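Local coordinates for DUF4440 domain-containing protein (Prochlorococcus marinus, PDB 3HZP) that is of unknown function but has an NTF2-like fold, a scaffold that in relatives often encloses a pocket for small molecules, at residues A[34-39]-A[116-121]; A[65-70]-A[78-83]; A[96-101]-A[124-129]. One frame throughout, in Å; residues are numbered along the deposited sequence.

Contact 1 (A[34-39]-A[116-121])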
loop_
_atom_site.group_PDB
_atom_site.type_symbol
_atom_site.label_atom_id
_atom_site.label_comp_id
_atom_site.label_asym_id
_atom_site.label_seq_id
_atom_site.Cartn_x
_atom_site.Cartn_y
_atom_site.Cartn_z
ATOM N N LEU A 34 7.799 4.861 -6.343
ATOM C CA LEU A 34 7.358 3.750 -7.171
ATOM C C LEU A 34 5.858 3.573 -7.007
ATOM O O LEU A 34 5.290 3.903 -5.970
ATOM C CB LEU A 34 8.069 2.448 -6.815
ATOM C CG LEU A 34 9.555 2.406 -7.007
ATOM C CD1 LEU A 34 10.201 1.165 -6.363
ATOM C CD2 LEU A 34 9.950 2.462 -8.485
ATOM N N PHE A 35 5.251 3.031 -8.048
ATOM C CA PHE A 35 3.846 2.656 -8.109
ATOM C C PHE A 35 3.773 1.143 -8.065
ATOM O O PHE A 35 4.362 0.472 -8.932
ATOM C CB PHE A 35 3.241 3.171 -9.438
ATOM C CG PHE A 35 1.801 2.824 -9.639
ATOM C CD1 PHE A 35 0.815 3.662 -9.176
ATOM C CD2 PHE A 35 1.445 1.663 -10.317
ATOM C CE1 PHE A 35 -0.528 3.346 -9.368
ATOM C CE2 PHE A 35 0.090 1.362 -10.534
ATOM C CZ PHE A 35 -0.852 2.209 -10.072
ATOM N N ILE A 36 3.127 0.594 -7.042
ATOM C CA ILE A 36 3.035 -0.855 -6.842
ATOM C C ILE A 36 1.739 -1.353 -7.420
ATOM O O ILE A 36 0.671 -0.998 -6.967
ATOM C CB ILE A 36 3.191 -1.250 -5.371
ATOM C CG1 ILE A 36 4.463 -0.655 -4.764
ATOM C CG2 ILE A 36 3.197 -2.770 -5.233
ATOM C CD1 ILE A 36 5.762 -0.937 -5.553
ATOM N N ARG A 37 1.864 -2.134 -8.491
ATOM C CA ARG A 37 0.730 -2.743 -9.175
ATOM C C ARG A 37 0.076 -3.827 -8.316
ATOM O O ARG A 37 0.681 -4.314 -7.326
ATOM C CB ARG A 37 1.202 -3.333 -10.489
ATOM C CG ARG A 37 1.648 -2.290 -11.492
ATOM C CD ARG A 37 2.238 -2.958 -12.750
ATOM N NE ARG A 37 3.641 -3.242 -12.552
ATOM C CZ ARG A 37 4.473 -3.663 -13.505
ATOM N NH1 ARG A 37 4.003 -3.932 -14.713
ATOM N NH2 ARG A 37 5.770 -3.810 -13.235
ATOM N N PRO A 38 -1.130 -4.262 -8.699
ATOM C CA PRO A 38 -1.797 -5.305 -7.923
ATOM C C PRO A 38 -0.970 -6.579 -7.771
ATOM O O PRO A 38 -1.108 -7.276 -6.751
ATOM C CB PRO A 38 -3.070 -5.575 -8.737
ATOM C CG PRO A 38 -3.382 -4.236 -9.349
ATOM C CD PRO A 38 -2.026 -3.748 -9.754
ATOM N N SER A 39 -0.135 -6.917 -8.755
ATOM C CA SER A 39 0.779 -8.018 -8.681
ATOM C C SER A 39 1.883 -7.878 -7.640
ATOM O O SER A 39 2.549 -8.878 -7.325
ATOM C CB SER A 39 1.464 -8.135 -10.033
ATOM O OG SER A 39 2.165 -6.940 -10.302
ATOM N N TRP A 116 4.916 7.643 -2.780
ATOM C CA TRP A 116 4.681 6.188 -2.854
ATOM C C TRP A 116 3.222 5.962 -3.157
ATOM O O TRP A 116 2.349 6.687 -2.695
ATOM C CB TRP A 116 5.031 5.494 -1.536
ATOM C CG TRP A 116 5.135 4.052 -1.662
ATOM C CD1 TRP A 116 4.214 3.121 -1.267
ATOM C CD2 TRP A 116 6.238 3.324 -2.198
ATOM N NE1 TRP A 116 4.667 1.856 -1.573
ATOM C CE2 TRP A 116 5.899 1.945 -2.140
ATOM C CE3 TRP A 116 7.469 3.695 -2.725
ATOM C CZ2 TRP A 116 6.746 0.966 -2.589
ATOM C CZ3 TRP A 116 8.329 2.704 -3.167
ATOM C CH2 TRP A 116 7.951 1.353 -3.080
HETATM N N MSE A 117 2.919 4.928 -3.923
HETATM C CA MSE A 117 1.527 4.534 -4.148
HETATM C C MSE A 117 1.448 3.024 -4.435
HETATM O O MSE A 117 2.174 2.543 -5.298
HETATM C CB MSE A 117 0.928 5.304 -5.315
HETATM C CG MSE A 117 -0.539 4.983 -5.600
HETATM SE SE MSE A 117 -1.337 6.040 -7.022
HETATM C CE MSE A 117 -1.322 7.739 -6.043
ATOM N N GLN A 118 0.568 2.328 -3.712
ATOM C CA GLN A 118 0.257 0.939 -3.968
ATOM C C GLN A 118 -1.231 0.809 -4.175
ATOM O O GLN A 118 -2.025 1.320 -3.386
ATOM C CB GLN A 118 0.726 0.042 -2.804
ATOM C CG GLN A 118 0.375 -1.446 -2.995
ATOM C CD GLN A 118 1.166 -2.420 -2.158
ATOM O OE1 GLN A 118 2.084 -2.030 -1.432
ATOM N NE2 GLN A 118 0.866 -3.695 -2.292
ATOM N N ARG A 119 -1.610 0.083 -5.213
ATOM C CA ARG A 119 -3.006 -0.183 -5.512
ATOM C C ARG A 119 -3.355 -1.651 -5.473
ATOM O O ARG A 119 -2.533 -2.509 -5.783
ATOM C CB ARG A 119 -3.438 0.389 -6.870
ATOM C CG ARG A 119 -2.753 -0.211 -8.077
ATOM C CD ARG A 119 -3.573 -0.024 -9.354
ATOM N NE ARG A 119 -4.743 -0.872 -9.342
ATOM C CZ ARG A 119 -5.799 -0.732 -10.128
ATOM N NH1 ARG A 119 -5.837 0.226 -11.038
ATOM N NH2 ARG A 119 -6.822 -1.553 -10.001
ATOM N N SER A 120 -4.619 -1.920 -5.166
ATOM C CA SER A 120 -5.159 -3.268 -5.141
ATOM C C SER A 120 -5.721 -3.639 -6.516
ATOM O O SER A 120 -5.753 -2.817 -7.419
ATOM C CB SER A 120 -6.267 -3.392 -4.092
ATOM O OG SER A 120 -7.457 -2.688 -4.489
ATOM N N SER A 121 -6.243 -4.850 -6.628
ATOM C CA SER A 121 -7.097 -5.181 -7.753
ATOM C C SER A 121 -8.328 -4.243 -7.761
ATOM O O SER A 121 -8.672 -3.545 -6.777
ATOM C CB SER A 121 -7.453 -6.675 -7.702
ATOM O OG SER A 121 -6.306 -7.491 -7.958
HETATM O O HOH W 1 -0.747 -4.222 -4.652
#

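Contact 2 (A[65-70]-A[78-83])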
loop_
_atom_site.group_PDB
_atom_site.type_symbol
_atom_site.label_atom_id
_atom_site.label_comp_id
_atom_site.label_asym_id
_atom_site.label_seq_id
_atom_site.Cartn_x
_atom_site.Cartn_y
_atom_site.Cartn_z
ATOM N N THR A 65 -13.119 8.704 -5.355
ATOM C CA THR A 65 -14.446 8.353 -4.919
ATOM C C THR A 65 -14.656 8.579 -3.418
ATOM O O THR A 65 -15.677 9.111 -2.974
ATOM C CB THR A 65 -14.773 6.911 -5.289
ATOM O OG1 THR A 65 -14.618 6.780 -6.715
ATOM C CG2 THR A 65 -16.182 6.545 -4.913
ATOM N N LYS A 66 -13.691 8.132 -2.625
ATOM C CA LYS A 66 -13.821 8.213 -1.178
ATOM C C LYS A 66 -12.452 8.157 -0.556
ATOM O O LYS A 66 -11.650 7.283 -0.930
ATOM C CB LYS A 66 -14.662 7.043 -0.616
ATOM C CG LYS A 66 -14.967 7.155 0.892
ATOM C CD LYS A 66 -15.850 8.315 1.197
ATOM C CE LYS A 66 -15.957 8.564 2.701
ATOM N NZ LYS A 66 -16.380 7.360 3.417
ATOM N N VAL A 67 -12.192 9.073 0.367
ATOM C CA VAL A 67 -10.997 9.060 1.177
ATOM C C VAL A 67 -11.317 8.346 2.472
ATOM O O VAL A 67 -12.227 8.735 3.211
ATOM C CB VAL A 67 -10.441 10.469 1.427
ATOM C CG1 VAL A 67 -9.287 10.440 2.415
ATOM C CG2 VAL A 67 -10.048 11.133 0.100
ATOM N N HIS A 68 -10.571 7.293 2.740
ATOM C CA HIS A 68 -10.750 6.464 3.943
ATOM C C HIS A 68 -9.837 6.846 5.058
ATOM O O HIS A 68 -10.176 6.582 6.222
ATOM C CB HIS A 68 -10.505 5.010 3.581
ATOM C CG HIS A 68 -11.352 4.550 2.451
ATOM N ND1 HIS A 68 -12.736 4.533 2.510
ATOM C CD2 HIS A 68 -11.016 4.103 1.226
ATOM C CE1 HIS A 68 -13.197 4.073 1.360
ATOM N NE2 HIS A 68 -12.184 3.835 0.559
ATOM N N LYS A 69 -8.678 7.422 4.756
ATOM C CA LYS A 69 -7.714 7.805 5.796
ATOM C C LYS A 69 -6.926 8.988 5.284
ATOM O O LYS A 69 -6.464 8.979 4.131
ATOM C CB LYS A 69 -6.749 6.661 6.121
ATOM C CG LYS A 69 -5.753 6.963 7.211
ATOM C CD LYS A 69 -4.891 5.777 7.554
ATOM C CE LYS A 69 -3.992 6.042 8.713
ATOM N NZ LYS A 69 -4.748 6.357 9.965
ATOM N N PHE A 70 -6.780 10.006 6.110
ATOM C CA PHE A 70 -5.839 11.071 5.822
ATOM C C PHE A 70 -5.201 11.472 7.125
ATOM O O PHE A 70 -5.926 11.763 8.078
ATOM C CB PHE A 70 -6.471 12.342 5.195
ATOM C CG PHE A 70 -5.457 13.419 5.079
ATOM C CD1 PHE A 70 -4.585 13.442 4.007
ATOM C CD2 PHE A 70 -5.279 14.335 6.104
ATOM C CE1 PHE A 70 -3.528 14.370 4.005
ATOM C CE2 PHE A 70 -4.247 15.264 6.068
ATOM C CZ PHE A 70 -3.398 15.278 5.036
ATOM N N ALA A 78 2.699 12.685 4.799
ATOM C CA ALA A 78 1.294 12.345 4.985
ATOM C C ALA A 78 0.967 11.028 4.368
ATOM O O ALA A 78 1.629 10.564 3.426
ATOM C CB ALA A 78 0.386 13.421 4.385
ATOM N N ILE A 79 -0.113 10.432 4.861
ATOM C CA ILE A 79 -0.712 9.258 4.276
ATOM C C ILE A 79 -2.135 9.614 3.828
ATOM O O ILE A 79 -2.868 10.241 4.579
ATOM C CB ILE A 79 -0.715 8.034 5.243
ATOM C CG1 ILE A 79 -1.481 6.878 4.599
ATOM C CG2 ILE A 79 -1.281 8.357 6.651
ATOM C CD1 ILE A 79 -1.211 5.514 5.326
ATOM N N CYS A 80 -2.513 9.130 2.643
ATOM C CA CYS A 80 -3.884 9.217 2.185
ATOM C C CYS A 80 -4.271 7.897 1.552
ATOM O O CYS A 80 -3.622 7.440 0.584
ATOM C CB CYS A 80 -4.085 10.399 1.226
ATOM S SG CYS A 80 -5.817 10.634 0.763
ATOM N N VAL A 81 -5.323 7.297 2.072
ATOM C CA VAL A 81 -5.880 6.066 1.552
ATOM C C VAL A 81 -7.212 6.364 0.933
ATOM O O VAL A 81 -8.040 7.021 1.570
ATOM C CB VAL A 81 -6.034 5.004 2.677
ATOM C CG1 VAL A 81 -6.709 3.714 2.131
ATOM C CG2 VAL A 81 -4.662 4.698 3.345
ATOM N N PHE A 82 -7.447 5.898 -0.289
ATOM C CA PHE A 82 -8.667 6.215 -0.992
ATOM C C PHE A 82 -9.068 5.140 -1.947
ATOM O O PHE A 82 -8.281 4.252 -2.294
ATOM C CB PHE A 82 -8.481 7.574 -1.733
ATOM C CG PHE A 82 -7.365 7.580 -2.739
ATOM C CD1 PHE A 82 -6.066 7.815 -2.340
ATOM C CD2 PHE A 82 -7.606 7.349 -4.088
ATOM C CE1 PHE A 82 -5.030 7.816 -3.247
ATOM C CE2 PHE A 82 -6.551 7.330 -4.990
ATOM C CZ PHE A 82 -5.298 7.579 -4.585
ATOM N N THR A 83 -10.330 5.185 -2.369
ATOM C CA THR A 83 -10.830 4.369 -3.461
ATOM C C THR A 83 -10.832 5.231 -4.696
ATOM O O THR A 83 -11.321 6.369 -4.674
ATOM C CB THR A 83 -12.245 3.903 -3.187
ATOM O OG1 THR A 83 -12.247 3.045 -2.050
ATOM C CG2 THR A 83 -12.787 3.108 -4.401
#

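Contact 3 (A[96-101]-A[124-129])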
loop_
_atom_site.group_PDB
_atom_site.type_symbol
_atom_site.label_atom_id
_atom_site.label_comp_id
_atom_site.label_asym_id
_atom_site.label_seq_id
_atom_site.Cartn_x
_atom_site.Cartn_y
_atom_site.Cartn_z
ATOM N N ASP A 96 -14.640 -1.011 -15.757
ATOM C CA ASP A 96 -14.707 -0.236 -14.539
ATOM C C ASP A 96 -13.563 -0.742 -13.652
ATOM O O ASP A 96 -13.177 -1.926 -13.729
ATOM C CB ASP A 96 -16.042 -0.437 -13.812
ATOM C CG ASP A 96 -17.234 0.177 -14.557
ATOM O OD1 ASP A 96 -17.085 1.231 -15.173
ATOM O OD2 ASP A 96 -18.334 -0.406 -14.498
ATOM N N ASP A 97 -13.024 0.142 -12.827
ATOM C CA ASP A 97 -11.909 -0.196 -11.969
ATOM C C ASP A 97 -12.132 0.524 -10.645
ATOM O O ASP A 97 -12.366 1.747 -10.611
ATOM C CB ASP A 97 -10.619 0.293 -12.642
ATOM C CG ASP A 97 -9.374 -0.129 -11.928
ATOM O OD1 ASP A 97 -9.177 -1.325 -11.652
ATOM O OD2 ASP A 97 -8.542 0.772 -11.701
ATOM N N LEU A 98 -12.022 -0.211 -9.550
ATOM C CA LEU A 98 -12.319 0.316 -8.229
ATOM C C LEU A 98 -11.351 -0.222 -7.183
ATOM O O LEU A 98 -11.762 -1.037 -6.336
ATOM C CB LEU A 98 -13.769 -0.038 -7.861
ATOM C CG LEU A 98 -14.355 0.769 -6.735
ATOM C CD1 LEU A 98 -14.614 2.230 -7.166
ATOM C CD2 LEU A 98 -15.670 0.091 -6.297
ATOM N N PRO A 99 -10.061 0.142 -7.270
ATOM C CA PRO A 99 -9.089 -0.315 -6.263
ATOM C C PRO A 99 -9.118 0.539 -4.983
ATOM O O PRO A 99 -9.516 1.719 -4.970
ATOM C CB PRO A 99 -7.753 -0.111 -6.939
ATOM C CG PRO A 99 -8.000 1.078 -7.846
ATOM C CD PRO A 99 -9.380 0.880 -8.339
ATOM N N THR A 100 -8.571 -0.050 -3.933
ATOM C CA THR A 100 -8.048 0.670 -2.777
ATOM C C THR A 100 -6.597 1.056 -3.024
ATOM O O THR A 100 -5.789 0.215 -3.472
ATOM C CB THR A 100 -8.088 -0.214 -1.517
ATOM O OG1 THR A 100 -9.455 -0.556 -1.249
ATOM C CG2 THR A 100 -7.492 0.510 -0.275
ATOM N N VAL A 101 -6.292 2.324 -2.760
ATOM C CA VAL A 101 -4.964 2.871 -2.964
ATOM C C VAL A 101 -4.401 3.490 -1.709
ATOM O O VAL A 101 -5.081 4.286 -1.053
ATOM C CB VAL A 101 -5.004 3.972 -4.066
ATOM C CG1 VAL A 101 -3.630 4.490 -4.345
ATOM C CG2 VAL A 101 -5.706 3.437 -5.326
ATOM N N SER A 124 -12.864 -3.995 -5.563
ATOM C CA SER A 124 -13.082 -3.866 -4.124
ATOM C C SER A 124 -14.566 -3.689 -3.788
ATOM O O SER A 124 -15.380 -3.239 -4.614
ATOM C CB SER A 124 -12.260 -2.712 -3.539
ATOM O OG SER A 124 -12.784 -1.430 -3.865
ATOM N N ASP A 125 -14.893 -4.012 -2.545
ATOM C CA ASP A 125 -16.264 -3.957 -2.032
ATOM C C ASP A 125 -16.379 -2.737 -1.120
ATOM O O ASP A 125 -15.933 -2.757 0.020
ATOM C CB ASP A 125 -16.564 -5.201 -1.240
ATOM C CG ASP A 125 -17.990 -5.221 -0.700
ATOM O OD1 ASP A 125 -18.734 -4.220 -0.850
ATOM O OD2 ASP A 125 -18.339 -6.254 -0.110
HETATM N N MSE A 126 -16.990 -1.682 -1.651
HETATM C CA MSE A 126 -17.167 -0.421 -0.940
HETATM C C MSE A 126 -17.879 -0.579 0.374
HETATM O O MSE A 126 -17.629 0.175 1.325
HETATM C CB MSE A 126 -17.989 0.537 -1.796
HETATM C CG MSE A 126 -17.269 0.962 -3.020
HETATM SE SE MSE A 126 -15.437 1.473 -2.540
HETATM C CE MSE A 126 -15.867 2.909 -1.417
ATOM N N THR A 127 -18.772 -1.553 0.436
ATOM C CA THR A 127 -19.588 -1.737 1.646
ATOM C C THR A 127 -18.778 -2.073 2.889
ATOM O O THR A 127 -19.285 -1.979 3.999
ATOM C CB THR A 127 -20.699 -2.789 1.500
ATOM O OG1 THR A 127 -20.169 -4.120 1.467
ATOM C CG2 THR A 127 -21.547 -2.530 0.275
ATOM N N LEU A 128 -17.510 -2.456 2.732
ATOM C CA LEU A 128 -16.700 -2.834 3.847
ATOM C C LEU A 128 -16.068 -1.671 4.592
ATOM O O LEU A 128 -15.488 -1.875 5.652
ATOM C CB LEU A 128 -15.589 -3.787 3.392
ATOM C CG LEU A 128 -16.058 -5.091 2.771
ATOM C CD1 LEU A 128 -14.831 -5.834 2.248
ATOM C CD2 LEU A 128 -16.799 -5.943 3.800
ATOM N N TRP A 129 -16.174 -0.476 4.044
ATOM C CA TRP A 129 -15.567 0.703 4.635
ATOM C C TRP A 129 -16.563 1.376 5.573
ATOM O O TRP A 129 -17.759 1.236 5.339
ATOM C CB TRP A 129 -15.168 1.656 3.543
ATOM C CG TRP A 129 -14.014 1.179 2.704
ATOM C CD1 TRP A 129 -14.060 0.710 1.434
ATOM C CD2 TRP A 129 -12.637 1.180 3.076
ATOM N NE1 TRP A 129 -12.818 0.405 0.995
ATOM C CE2 TRP A 129 -11.919 0.671 1.983
ATOM C CE3 TRP A 129 -11.939 1.546 4.223
ATOM C CZ2 TRP A 129 -10.554 0.548 1.990
ATOM C CZ3 TRP A 129 -10.608 1.417 4.233
ATOM C CH2 TRP A 129 -9.911 0.915 3.122
HETATM O O HOH W 2 -11.885 0.410 -2.044
#

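Contact 1 (A[34-39]-A[116-121])
With CG of Trp116 anti to the backbone N (chi1 -166°) and CG1 of Ile36 anti to its carbonyl carbon (chi1 -53°), indole and isoleucine meet on one side of a parallel strand pair. The nearest atoms are Ile36 CG1 and Trp116 CZ2, 3.5 Å apart. Farther round the same six-membered ring, Leu34 CB lies 3.7 Å from Trp116 CZ3, while Leu34 O sits over one indole face, displaced toward the rim. Ile36 also turns its CG2 branch to the amide end of Gln118, 3.7 Å from Gln118 CD. The backbones are joined by three bonds that alternate in direction: Met117 N to Leu34 O, Ile36 N to Met117 O (2.8 Å), and Arg119 N to Ile36 O, the last almost straight at 175°. On the side of Phe35 and Met117, the phenyl ring presents its edge to the selenium of the selenomethionine, a Met-aromatic contact that is somewhat doubtful because the residue has two conformers. Phe35 CZ also approaches Arg119 CD at 3.6 Å. Beyond it, Arg119 grips Ser120 O side-on with NE (2.9 Å) and NH2, the oxygen lying near the guanidinium plane, a grip that would fix the group's rotation; NH1 pairs with Asp97. Pro38 CG packs 3.4 Å from the same Ser120 O. A water accepts from Gln118 NE2 (2.9 Å) and bonds to Arg37 O and Arg119 O, joining the two segments just past the last direct backbone bond. Trp116 NE1 and Gln118 OE1 both bond to Thr102 OG1 of the second subunit, so the side bearing Ile36 serves the dimer interface. A short parallel strand laid beside the last long strand of a curved, otherwise largely antiparallel sheet is consistent with the NTF2-like fold.

Contact 2 (A[65-70]-A[78-83])
Two classic beta bulges punctuate this hairpin of strands 57-72 and 77-90: His68 and Lys69 both face Val81, and Thr65 and Lys66 both face Thr83. In the first, Val81 O accepts from His68 N at 2.8 Å and from Lys69 N at 3.3 Å, both donors coming from the same face of the carbonyl plane. His68 leaves the extended conformation here (psi -27°), and the end of its side chain comes nearer the partner strand. Its NE2 meets Thr83 OG1 at 2.7 Å, close to the imidazole plane and nearly straight at 175°; either atom could be the donor. Lys66 O lies over one face of that imidazole, and the ring also stacks with Trp129. In the second bulge Thr83 N bonds to Lys66 O at 2.9 Å, and Thr65 N adds a weak bond to Thr83 O. On the side of Val67, Phe70, Cys80 and Phe82, Val67 CG1 touches Cys80 SG at 3.8 Å, Phe70 CE1 meets Ala78 CB, and Leu12 of helix 4-15 covers Cys80 and Phe82. Lys69 NZ reaches Asp32 of the second subunit. Two residues set against one on the antiparallel partner define the classic bulge, here within an NTF2-like sheet.

Contact 3 (A[96-101]-A[124-129])
Ser124 and Leu98 make the tight end of this contact, where a single carbonyl is held from both faces of its plane. Leu98 O accepts from Ser124 OG at 2.7 Å and from Ser124 N at 3.2 Å. The hydroxyl gets there because OG stands between the backbone N and the carbonyl carbon (chi1 74°). Leu98 CD2 packs on Met126 CG, 3.7 Å away. The segment 124-129 winds into an Asx turn, in which Asp125 OD1 accepts from both N and OG1 of Thr127, and on into a short 3-10 segment; in this way the C-terminal tail folds back against the break in strand 93-108 of the NTF2-like sheet. An alanine in place of Ser124 would probably leave Leu98 O with only the backbone N from this segment and a nearby water without one of its acceptors. Between these two segments the packing is looser toward Trp129, which meets Thr100 tip to tip, Thr100 OG1 lying at the indole edge, 3.6 Å from Trp129 CZ2. The water links the two parts: it donates to Thr100 OG1 and Ser124 OG and accepts from Trp129 NE1 at 3.2 Å. Thr100 OG1 also bonds to Gly40 O of the second subunit.

How the contacts relate
Followed from the N terminus, contact 1 opens at residues 34-39, after the first helices, and closes only at 116-121, enclosing most of the sheet's strands in the loop it closes. Nested inside that loop is contact 2, a local closure in which 78-83 returns against 65-70. Contact 3 opens at 96-101, still within the loop of contact 1, and closes at 124-129 beyond it, so contacts 1 and 3 cross while 2 and 3 follow in series. Strand 93-108 lies between strands 77-90 and 111-119: Phe82 O bonds with Val101 N on one side, and Ser120 OG with Thr100 N on the other. Together the three join the short parallel strand, the hairpin and the C-terminal tail, and each reaches the second subunit.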